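PDB 2GZQ: phosphatidylethanolamine-binding protein from Plasmodium vivax, which belongs to the family of phosphatidylethanolamine-binding proteins and probably binds phospholipid head groups or similar anionic ligands in a small surface pocket. Local coordinates for residues A[56-64]-A[125-133]; A[136-147]-A[187-198]. One frame throughout, in Å; residues are numbered along the deposited sequence.

Contact 1 (56-64 with 125-133) and contact 2 (136-147 with 187-198) follow one another along the chain, the first closing before the second opens, with their centres about 15 Å apart. Contact 2 pairs strands 138-148 and 188-198 inside the six-stranded mixed sheet, near the middle of the protein. Contact 1 joins the loops that follow strands 54-56 and 121-124, which are the outermost strands of that same sheet within the chain. The two contacts touch where Leu57 and Thr60 pack on Met197, a selenomethionine, and where Ile131 meets His138. The loop pair is thus seated on one end of the strand pair, near where relatives form their ligand pocket.

Contact 1. Residues A[56-64]-A[125-133]; sequences DLAGTGSVP and PYVGPSIKK
Tyr126 lays one face of its ring on Val63, whose CA sits 3.7 Å from the ring centroid and 11° off the ring normal, a CH-pi contact made almost squarely over the centre. With its CG anti to the backbone N (chi1 -177°), the ring lies along the chain from Val63 toward Thr60, where Tyr126 OH donates a 2.7 Å hydrogen bond to Thr60 O. The acceptor lies in the plane of the ring at its edge, while the donor is tilted 22° from the carbonyl plane. This bond and the covered face help hold the ring's position, as does a touch from Phe43, and Pro64 CD makes an oblique contact with Tyr126 CE1 (3.9 Å). Neither partner is a regular strand: the two loops follow strands 54-56 and 121-124, the outermost of the mixed sheet, and the second leads toward the probable ligand pocket of this family. The first holds a type II beta turn from Leu57 to Thr60. Leu57 O closes the turn, accepting from both N and OG1 of Thr60, the OG1 bond lying on a lone pair at 2.7 Å. Gly128 passes close to Gly61, and a water bridges them, donating to Gly61 O at 2.8 Å and accepting from Gly128 N at 2.9 Å. Leu57 turns both methyls to the second loop: CD2 passes Pro129 CB in the opposite direction at 3.6 Å, while CD1 meets Ile131 CB at 3.9 Å. All three rest on Met197 of strand 188-198, while Trp102 packs against Val63 and Pro64.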
loop_
_atom_site.group_PDB
_atom_site.type_symbol
_atom_site.label_atom_id
_atom_site.label_comp_id
_atom_site.label_asym_id
_atom_site.label_seq_id
_atom_site.Cartn_x
_atom_site.Cartn_y
_atom_site.Cartn_z
ATOM N N ASP A 56 -2.990 16.941 -1.198
ATOM C CA ASP A 56 -1.913 17.745 -0.655
ATOM C C ASP A 56 -1.081 16.885 0.287
ATOM O O ASP A 56 -1.612 16.073 1.046
ATOM C CB ASP A 56 -2.469 18.968 0.097
ATOM C CG ASP A 56 -2.978 20.049 -0.835
ATOM O OD1 ASP A 56 -2.878 19.881 -2.070
ATOM O OD2 ASP A 56 -3.485 21.064 -0.327
ATOM N N LEU A 57 0.226 17.098 0.240
ATOM C CA LEU A 57 1.165 16.460 1.144
ATOM C C LEU A 57 0.866 16.798 2.591
ATOM O O LEU A 57 1.024 15.981 3.487
ATOM C CB LEU A 57 2.568 16.945 0.836
ATOM C CG LEU A 57 3.463 16.001 0.080
ATOM C CD1 LEU A 57 4.818 16.665 -0.085
ATOM C CD2 LEU A 57 3.559 14.671 0.812
ATOM N N ALA A 58 0.460 18.033 2.838
ATOM C CA ALA A 58 0.114 18.416 4.185
ATOM C C ALA A 58 -0.958 17.476 4.735
ATOM O O ALA A 58 -1.903 17.103 4.035
ATOM C CB ALA A 58 -0.371 19.857 4.220
ATOM N N GLY A 59 -0.808 17.074 5.995
ATOM C CA GLY A 59 -1.789 16.257 6.664
ATOM C C GLY A 59 -1.643 14.759 6.411
ATOM O O GLY A 59 -2.558 14.011 6.722
ATOM N N THR A 60 -0.521 14.313 5.825
ATOM C CA THR A 60 -0.245 12.893 5.585
ATOM C C THR A 60 0.846 12.313 6.479
ATOM O O THR A 60 1.343 11.218 6.237
ATOM C CB THR A 60 0.140 12.659 4.126
ATOM O OG1 THR A 60 1.350 13.350 3.825
ATOM C CG2 THR A 60 -0.962 13.117 3.231
ATOM N N GLY A 61 1.207 13.043 7.517
ATOM C CA GLY A 61 2.253 12.615 8.435
ATOM C C GLY A 61 1.881 11.467 9.364
ATOM O O GLY A 61 2.772 10.829 9.935
ATOM N N SER A 62 0.585 11.196 9.518
ATOM C CA SER A 62 0.136 10.072 10.334
ATOM C C SER A 62 -0.635 9.028 9.559
ATOM O O SER A 62 -1.184 9.307 8.495
ATOM C CB SER A 62 -0.730 10.530 11.493
ATOM O OG SER A 62 -0.048 11.482 12.292
ATOM N N VAL A 63 -0.692 7.838 10.117
ATOM C CA VAL A 63 -1.400 6.735 9.495
ATOM C C VAL A 63 -2.846 7.141 9.240
ATOM O O VAL A 63 -3.428 7.889 10.018
ATOM C CB VAL A 63 -1.277 5.484 10.374
ATOM C CG1 VAL A 63 -2.089 5.593 11.639
ATOM C CG2 VAL A 63 -1.648 4.231 9.632
ATOM N N PRO A 64 -3.445 6.704 8.135
ATOM C CA PRO A 64 -4.854 7.055 7.930
ATOM C C PRO A 64 -5.726 6.764 9.136
ATOM O O PRO A 64 -5.644 5.679 9.713
ATOM C CB PRO A 64 -5.241 6.199 6.735
ATOM C CG PRO A 64 -3.968 6.116 5.930
ATOM C CD PRO A 64 -2.887 5.970 6.982
ATOM N N PRO A 125 6.190 0.260 10.443
ATOM C CA PRO A 125 5.259 1.268 10.904
ATOM C C PRO A 125 5.169 2.426 9.910
ATOM O O PRO A 125 6.125 2.733 9.188
ATOM C CB PRO A 125 5.855 1.724 12.236
ATOM C CG PRO A 125 7.317 1.430 12.131
ATOM C CD PRO A 125 7.438 0.240 11.232
ATOM N N TYR A 126 4.014 3.071 9.884
ATOM C CA TYR A 126 3.730 4.144 8.943
ATOM C C TYR A 126 4.759 5.250 9.024
ATOM O O TYR A 126 5.000 5.796 10.118
ATOM C CB TYR A 126 2.339 4.722 9.243
ATOM C CG TYR A 126 1.936 5.784 8.260
ATOM C CD1 TYR A 126 1.265 5.467 7.104
ATOM C CD2 TYR A 126 2.249 7.117 8.489
ATOM C CE1 TYR A 126 0.881 6.438 6.210
ATOM C CE2 TYR A 126 1.895 8.109 7.579
ATOM C CZ TYR A 126 1.230 7.756 6.423
ATOM O OH TYR A 126 0.872 8.710 5.477
ATOM N N VAL A 127 5.291 5.652 7.876
ATOM C CA VAL A 127 6.000 6.918 7.752
ATOM C C VAL A 127 5.428 7.612 6.541
ATOM O O VAL A 127 5.208 6.986 5.493
ATOM C CB VAL A 127 7.515 6.722 7.615
ATOM C CG1 VAL A 127 8.079 6.014 8.833
ATOM C CG2 VAL A 127 7.862 5.969 6.339
ATOM N N GLY A 128 5.141 8.890 6.675
ATOM C CA GLY A 128 4.432 9.602 5.605
ATOM C C GLY A 128 5.264 9.821 4.353
ATOM O O GLY A 128 6.483 9.646 4.377
ATOM N N PRO A 129 4.608 10.201 3.243
ATOM C CA PRO A 129 5.249 10.449 1.956
ATOM C C PRO A 129 6.482 11.276 2.022
ATOM O O PRO A 129 6.563 12.256 2.754
ATOM C CB PRO A 129 4.158 11.122 1.131
ATOM C CG PRO A 129 2.899 10.564 1.684
ATOM C CD PRO A 129 3.154 10.410 3.162
ATOM N N SER A 130 7.431 10.872 1.202
ATOM C CA SER A 130 8.744 11.466 1.174
ATOM C C SER A 130 8.935 12.114 -0.181
ATOM O O SER A 130 9.421 11.474 -1.118
ATOM C CB SER A 130 9.783 10.378 1.392
ATOM O OG SER A 130 11.096 10.907 1.354
ATOM N N ILE A 131 8.514 13.369 -0.300
ATOM C CA ILE A 131 8.461 13.996 -1.612
ATOM C C ILE A 131 9.139 15.360 -1.599
ATOM O O ILE A 131 8.670 16.289 -0.944
ATOM C CB ILE A 131 6.989 14.159 -2.100
ATOM C CG1 ILE A 131 6.287 12.802 -2.153
ATOM C CG2 ILE A 131 6.967 14.855 -3.470
ATOM C CD1 ILE A 131 4.824 12.886 -2.513
ATOM N N LYS A 132 10.233 15.492 -2.340
ATOM C CA LYS A 132 10.890 16.781 -2.525
ATOM C C LYS A 132 10.191 17.602 -3.590
ATOM O O LYS A 132 9.608 17.070 -4.535
ATOM C CB LYS A 132 12.359 16.602 -2.912
ATOM C CG LYS A 132 13.204 15.870 -1.889
ATOM C CD LYS A 132 12.930 16.354 -0.470
ATOM C CE LYS A 132 12.519 15.206 0.444
ATOM N NZ LYS A 132 11.828 15.678 1.679
ATOM N N LYS A 133 10.275 18.911 -3.468
ATOM C CA LYS A 133 9.861 19.798 -4.547
ATOM C C LYS A 133 10.548 19.474 -5.870
ATOM O O LYS A 133 11.750 19.231 -5.922
ATOM C CB LYS A 133 10.135 21.253 -4.157
ATOM C CG LYS A 133 9.065 22.225 -4.620
ATOM C CD LYS A 133 9.083 22.388 -6.134
ATOM C CE LYS A 133 10.274 23.217 -6.598
ATOM N NZ LYS A 133 10.755 22.826 -7.958
HETATM O O HOH W 1 5.380 10.276 9.163
#

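Contact 2. Residues A[136-147]-A[187-198]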
loop_
_atom_site.group_PDB
_atom_site.type_symbol
_atom_site.label_atom_id
_atom_site.label_comp_id
_atom_site.label_asym_id
_atom_site.label_seq_id
_atom_site.Cartn_x
_atom_site.Cartn_y
_atom_site.Cartn_z
ATOM N N GLY A 136 7.805 15.785 -9.529
ATOM C CA GLY A 136 6.648 15.295 -10.267
ATOM C C GLY A 136 5.530 14.832 -9.343
ATOM O O GLY A 136 5.564 15.041 -8.131
ATOM N N LEU A 137 4.504 14.222 -9.920
ATOM C CA LEU A 137 3.409 13.645 -9.171
ATOM C C LEU A 137 3.763 12.202 -8.827
ATOM O O LEU A 137 4.171 11.406 -9.690
ATOM C CB LEU A 137 2.134 13.690 -10.000
ATOM C CG LEU A 137 1.551 15.077 -10.187
ATOM C CD1 LEU A 137 0.641 15.092 -11.415
ATOM C CD2 LEU A 137 0.781 15.475 -8.950
ATOM N N HIS A 138 3.603 11.851 -7.578
ATOM C CA HIS A 138 3.867 10.511 -7.071
ATOM C C HIS A 138 2.568 9.765 -6.894
ATOM O O HIS A 138 1.651 10.279 -6.235
ATOM C CB HIS A 138 4.577 10.598 -5.734
ATOM C CG HIS A 138 5.925 11.240 -5.777
ATOM N ND1 HIS A 138 7.034 10.657 -5.210
ATOM C CD2 HIS A 138 6.336 12.434 -6.267
ATOM C CE1 HIS A 138 8.079 11.451 -5.372
ATOM N NE2 HIS A 138 7.686 12.530 -6.028
ATOM N N ARG A 139 2.488 8.571 -7.453
ATOM C CA ARG A 139 1.303 7.723 -7.332
ATOM C C ARG A 139 1.379 6.919 -6.039
ATOM O O ARG A 139 1.731 5.744 -6.054
ATOM C CB ARG A 139 1.215 6.820 -8.568
ATOM C CG ARG A 139 1.030 7.629 -9.862
ATOM C CD ARG A 139 1.294 6.812 -11.106
ATOM N NE ARG A 139 2.710 6.483 -11.204
ATOM C CZ ARG A 139 3.229 5.676 -12.119
ATOM N NH1 ARG A 139 2.462 5.098 -13.049
ATOM N NH2 ARG A 139 4.522 5.439 -12.106
ATOM N N ILE A 140 1.042 7.560 -4.933
ATOM C CA ILE A 140 1.077 6.931 -3.621
ATOM C C ILE A 140 -0.042 5.880 -3.590
ATOM O O ILE A 140 -1.211 6.199 -3.790
ATOM C CB ILE A 140 0.921 7.990 -2.531
ATOM C CG1 ILE A 140 2.029 9.048 -2.604
ATOM C CG2 ILE A 140 0.848 7.327 -1.165
ATOM C CD1 ILE A 140 3.398 8.547 -2.502
ATOM N N SER A 141 0.347 4.626 -3.405
ATOM C CA SER A 141 -0.502 3.495 -3.677
ATOM C C SER A 141 -0.671 2.597 -2.470
ATOM O O SER A 141 0.246 2.417 -1.654
ATOM C CB SER A 141 0.107 2.683 -4.807
ATOM O OG SER A 141 0.200 3.412 -6.032
ATOM N N PHE A 142 -1.855 1.997 -2.387
ATOM C CA PHE A 142 -2.225 1.086 -1.318
ATOM C C PHE A 142 -2.621 -0.234 -1.949
ATOM O O PHE A 142 -3.555 -0.281 -2.730
ATOM C CB PHE A 142 -3.401 1.655 -0.526
ATOM C CG PHE A 142 -3.095 2.926 0.225
ATOM C CD1 PHE A 142 -3.052 4.126 -0.429
ATOM C CD2 PHE A 142 -2.872 2.906 1.583
ATOM C CE1 PHE A 142 -2.811 5.302 0.263
ATOM C CE2 PHE A 142 -2.619 4.090 2.284
ATOM C CZ PHE A 142 -2.573 5.258 1.601
ATOM N N ILE A 143 -1.930 -1.317 -1.599
ATOM C CA ILE A 143 -2.174 -2.630 -2.166
ATOM C C ILE A 143 -2.649 -3.567 -1.050
ATOM O O ILE A 143 -1.978 -3.722 -0.020
ATOM C CB ILE A 143 -0.896 -3.218 -2.777
ATOM C CG1 ILE A 143 -0.287 -2.284 -3.831
ATOM C CG2 ILE A 143 -1.182 -4.595 -3.361
ATOM C CD1 ILE A 143 1.144 -2.582 -4.176
ATOM N N LEU A 144 -3.797 -4.171 -1.270
ATOM C CA LEU A 144 -4.432 -5.063 -0.325
ATOM C C LEU A 144 -4.396 -6.484 -0.834
ATOM O O LEU A 144 -4.809 -6.732 -1.986
ATOM C CB LEU A 144 -5.902 -4.652 -0.138
ATOM C CG LEU A 144 -6.648 -5.304 1.002
ATOM C CD1 LEU A 144 -6.141 -4.794 2.345
ATOM C CD2 LEU A 144 -8.174 -5.095 0.844
ATOM N N SER A 145 -3.867 -7.405 -0.017
ATOM C CA SER A 145 -3.705 -8.796 -0.413
ATOM C C SER A 145 -4.206 -9.703 0.702
ATOM O O SER A 145 -4.367 -9.287 1.841
ATOM C CB SER A 145 -2.226 -9.108 -0.703
ATOM O OG SER A 145 -1.707 -8.262 -1.689
ATOM N N LEU A 146 -4.441 -10.960 0.369
ATOM C CA LEU A 146 -4.769 -12.010 1.326
ATOM C C LEU A 146 -3.537 -12.830 1.669
ATOM O O LEU A 146 -2.765 -13.228 0.789
ATOM C CB LEU A 146 -5.786 -12.985 0.716
ATOM C CG LEU A 146 -7.196 -12.395 0.560
ATOM C CD1 LEU A 146 -8.035 -13.478 -0.117
ATOM C CD2 LEU A 146 -7.804 -11.954 1.864
ATOM N N VAL A 147 -3.393 -13.097 2.949
ATOM C CA VAL A 147 -2.389 -13.976 3.500
ATOM C C VAL A 147 -3.071 -14.958 4.445
ATOM O O VAL A 147 -4.025 -14.614 5.137
ATOM C CB VAL A 147 -1.259 -13.151 4.210
ATOM C CG1 VAL A 147 -1.793 -12.323 5.350
ATOM C CG2 VAL A 147 -0.145 -14.035 4.709
HETATM N N MSE A 187 0.829 -14.801 -1.914
HETATM C CA MSE A 187 -0.322 -14.030 -1.480
HETATM C C MSE A 187 -1.176 -13.663 -2.699
HETATM O O MSE A 187 -0.720 -13.767 -3.817
HETATM C CB MSE A 187 0.162 -12.787 -0.722
HETATM C CG MSE A 187 0.903 -13.111 0.569
HETATM SE SE MSE A 187 1.913 -11.532 1.226
HETATM C CE MSE A 187 2.390 -12.166 2.973
ATOM N N LYS A 188 -2.410 -13.237 -2.467
ATOM C CA LYS A 188 -3.340 -12.895 -3.555
ATOM C C LYS A 188 -3.716 -11.416 -3.449
ATOM O O LYS A 188 -4.312 -11.019 -2.444
ATOM C CB LYS A 188 -4.619 -13.753 -3.494
ATOM C CG LYS A 188 -5.581 -13.432 -4.611
ATOM C CD LYS A 188 -6.927 -14.131 -4.459
ATOM C CE LYS A 188 -7.912 -13.587 -5.507
ATOM N NZ LYS A 188 -7.843 -14.334 -6.780
ATOM N N ILE A 189 -3.446 -10.611 -4.473
ATOM C CA ILE A 189 -3.876 -9.223 -4.473
ATOM C C ILE A 189 -5.375 -9.184 -4.669
ATOM O O ILE A 189 -5.920 -9.835 -5.559
ATOM C CB ILE A 189 -3.203 -8.450 -5.616
ATOM C CG1 ILE A 189 -1.694 -8.376 -5.352
ATOM C CG2 ILE A 189 -3.794 -7.061 -5.750
ATOM C CD1 ILE A 189 -0.879 -8.026 -6.562
ATOM N N VAL A 190 -6.063 -8.405 -3.841
ATOM C CA VAL A 190 -7.527 -8.292 -3.908
ATOM C C VAL A 190 -8.100 -6.877 -3.933
ATOM O O VAL A 190 -9.253 -6.705 -4.238
ATOM C CB VAL A 190 -8.215 -9.104 -2.808
ATOM C CG1 VAL A 190 -7.905 -10.595 -2.897
ATOM C CG2 VAL A 190 -7.869 -8.557 -1.402
ATOM N N GLY A 191 -7.263 -5.879 -3.666
ATOM C CA GLY A 191 -7.721 -4.505 -3.642
ATOM C C GLY A 191 -6.599 -3.542 -3.892
ATOM O O GLY A 191 -5.428 -3.843 -3.701
ATOM N N PHE A 192 -6.978 -2.343 -4.321
ATOM C CA PHE A 192 -6.010 -1.304 -4.660
ATOM C C PHE A 192 -6.660 0.066 -4.572
ATOM O O PHE A 192 -7.824 0.235 -4.966
ATOM C CB PHE A 192 -5.492 -1.509 -6.079
ATOM C CG PHE A 192 -4.361 -0.586 -6.435
ATOM C CD1 PHE A 192 -4.555 0.524 -7.276
ATOM C CD2 PHE A 192 -3.095 -0.801 -5.926
ATOM C CE1 PHE A 192 -3.516 1.383 -7.570
ATOM C CE2 PHE A 192 -2.065 0.069 -6.217
ATOM C CZ PHE A 192 -2.281 1.160 -7.041
ATOM N N ASN A 193 -5.914 1.061 -4.104
ATOM C CA ASN A 193 -6.338 2.456 -4.290
ATOM C C ASN A 193 -5.088 3.287 -4.347
ATOM O O ASN A 193 -4.003 2.853 -3.956
ATOM C CB ASN A 193 -7.262 2.903 -3.143
ATOM C CG ASN A 193 -8.270 3.936 -3.561
ATOM O OD1 ASN A 193 -8.038 4.729 -4.511
ATOM N ND2 ASN A 193 -9.393 3.961 -2.833
ATOM N N TRP A 194 -5.206 4.499 -4.883
ATOM C CA TRP A 194 -4.034 5.365 -4.987
ATOM C C TRP A 194 -4.491 6.798 -5.116
ATOM O O TRP A 194 -5.660 7.073 -5.406
ATOM C CB TRP A 194 -3.128 4.960 -6.190
ATOM C CG TRP A 194 -3.569 5.509 -7.525
ATOM C CD1 TRP A 194 -2.955 6.498 -8.208
ATOM C CD2 TRP A 194 -4.687 5.095 -8.322
ATOM N NE1 TRP A 194 -3.621 6.745 -9.395
ATOM C CE2 TRP A 194 -4.680 5.885 -9.497
ATOM C CE3 TRP A 194 -5.683 4.137 -8.165
ATOM C CZ2 TRP A 194 -5.667 5.759 -10.497
ATOM C CZ3 TRP A 194 -6.663 4.000 -9.174
ATOM C CH2 TRP A 194 -6.643 4.816 -10.313
ATOM N N CYS A 195 -3.528 7.703 -4.924
ATOM C CA CYS A 195 -3.718 9.123 -5.182
ATOM C C CYS A 195 -2.464 9.648 -5.830
ATOM O O CYS A 195 -1.479 8.922 -5.954
ATOM C CB CYS A 195 -4.022 9.856 -3.857
ATOM S SG CYS A 195 -2.689 9.830 -2.645
ATOM N N GLN A 196 -2.514 10.906 -6.272
ATOM C CA GLN A 196 -1.339 11.597 -6.774
ATOM C C GLN A 196 -0.938 12.701 -5.805
ATOM O O GLN A 196 -1.783 13.473 -5.354
ATOM C CB GLN A 196 -1.652 12.198 -8.133
ATOM C CG GLN A 196 -1.965 11.224 -9.273
ATOM C CD GLN A 196 -2.410 11.976 -10.524
ATOM O OE1 GLN A 196 -1.585 12.366 -11.333
ATOM N NE2 GLN A 196 -3.715 12.185 -10.678
HETATM N N MSE A 197 0.342 12.787 -5.471
HETATM C CA MSE A 197 0.818 13.794 -4.529
HETATM C C MSE A 197 2.048 14.469 -5.091
HETATM O O MSE A 197 2.901 13.820 -5.688
HETATM C CB MSE A 197 1.205 13.162 -3.197
HETATM C CG MSE A 197 0.047 12.737 -2.334
HETATM SE SE MSE A 197 0.634 12.036 -0.606
HETATM C CE MSE A 197 0.701 13.641 0.361
ATOM N N ARG A 198 2.145 15.783 -4.895
ATOM C CA ARG A 198 3.368 16.513 -5.185
ATOM C C ARG A 198 3.637 17.502 -4.062
ATOM O O ARG A 198 2.739 17.781 -3.267
ATOM C CB ARG A 198 3.273 17.229 -6.537
ATOM C CG ARG A 198 2.129 18.230 -6.652
ATOM C CD ARG A 198 2.112 18.943 -8.024
ATOM N NE ARG A 198 3.294 19.754 -8.288
ATOM C CZ ARG A 198 3.398 21.043 -7.977
ATOM N NH1 ARG A 198 2.395 21.661 -7.362
ATOM N NH2 ARG A 198 4.500 21.708 -8.265
#
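Strands 138-147 and 188-198 pair antiparallel with a strong twist, 139° between their directions, and the ladder is broken by a classic beta bulge where Val190 and Gly191 both face Leu144. At the bulge Leu144 O takes two donors, Val190 N at 2.8 Å and Gly191 N at 3.1 Å, and the register moves by one residue. Val190 then packs CG1 against Leu146 CG at 4.0 Å, the two side chains crossing at about a right angle. Farther along that face Ile140 sets CB against Cys195 SG (4.1 Å) and CG1 against the selenium of Met197, a selenomethionine. On the face bearing Ser141, Ile143 and Phe192, the phenylalanine has its CG anti to the backbone N (chi1 -172°), which brings the ring across toward Ser141 and Ile143. Ile143 CG1 meets the ring edge in its plane, 3.8 Å from Phe192 CE2, and Ser141 OG approaches Phe192 CZ obliquely at 3.5 Å. Ser141 OG donates to Arg139 O at 2.8 Å, well above the carbonyl plane. Leu137 CD2 lies 3.8 Å from Arg198 CD. Gly136 to Arg139 match the GxHR signature of this family, whose pocket probably binds anions; His138 is hydrogen-bonded to Asp85 OD1 through ND1 and to Thr135 OG1 through NE2, and Arg139 forms a salt bridge with Asp87. In the six-stranded sheet, strand 77-85 flanks 138-147 through backbone bonds such as Ser141 with Ile84, strand 54-56 lies alongside 188-198, and helix 178-184 packs through Ile182 on Ile143, Ser145 and Ile189.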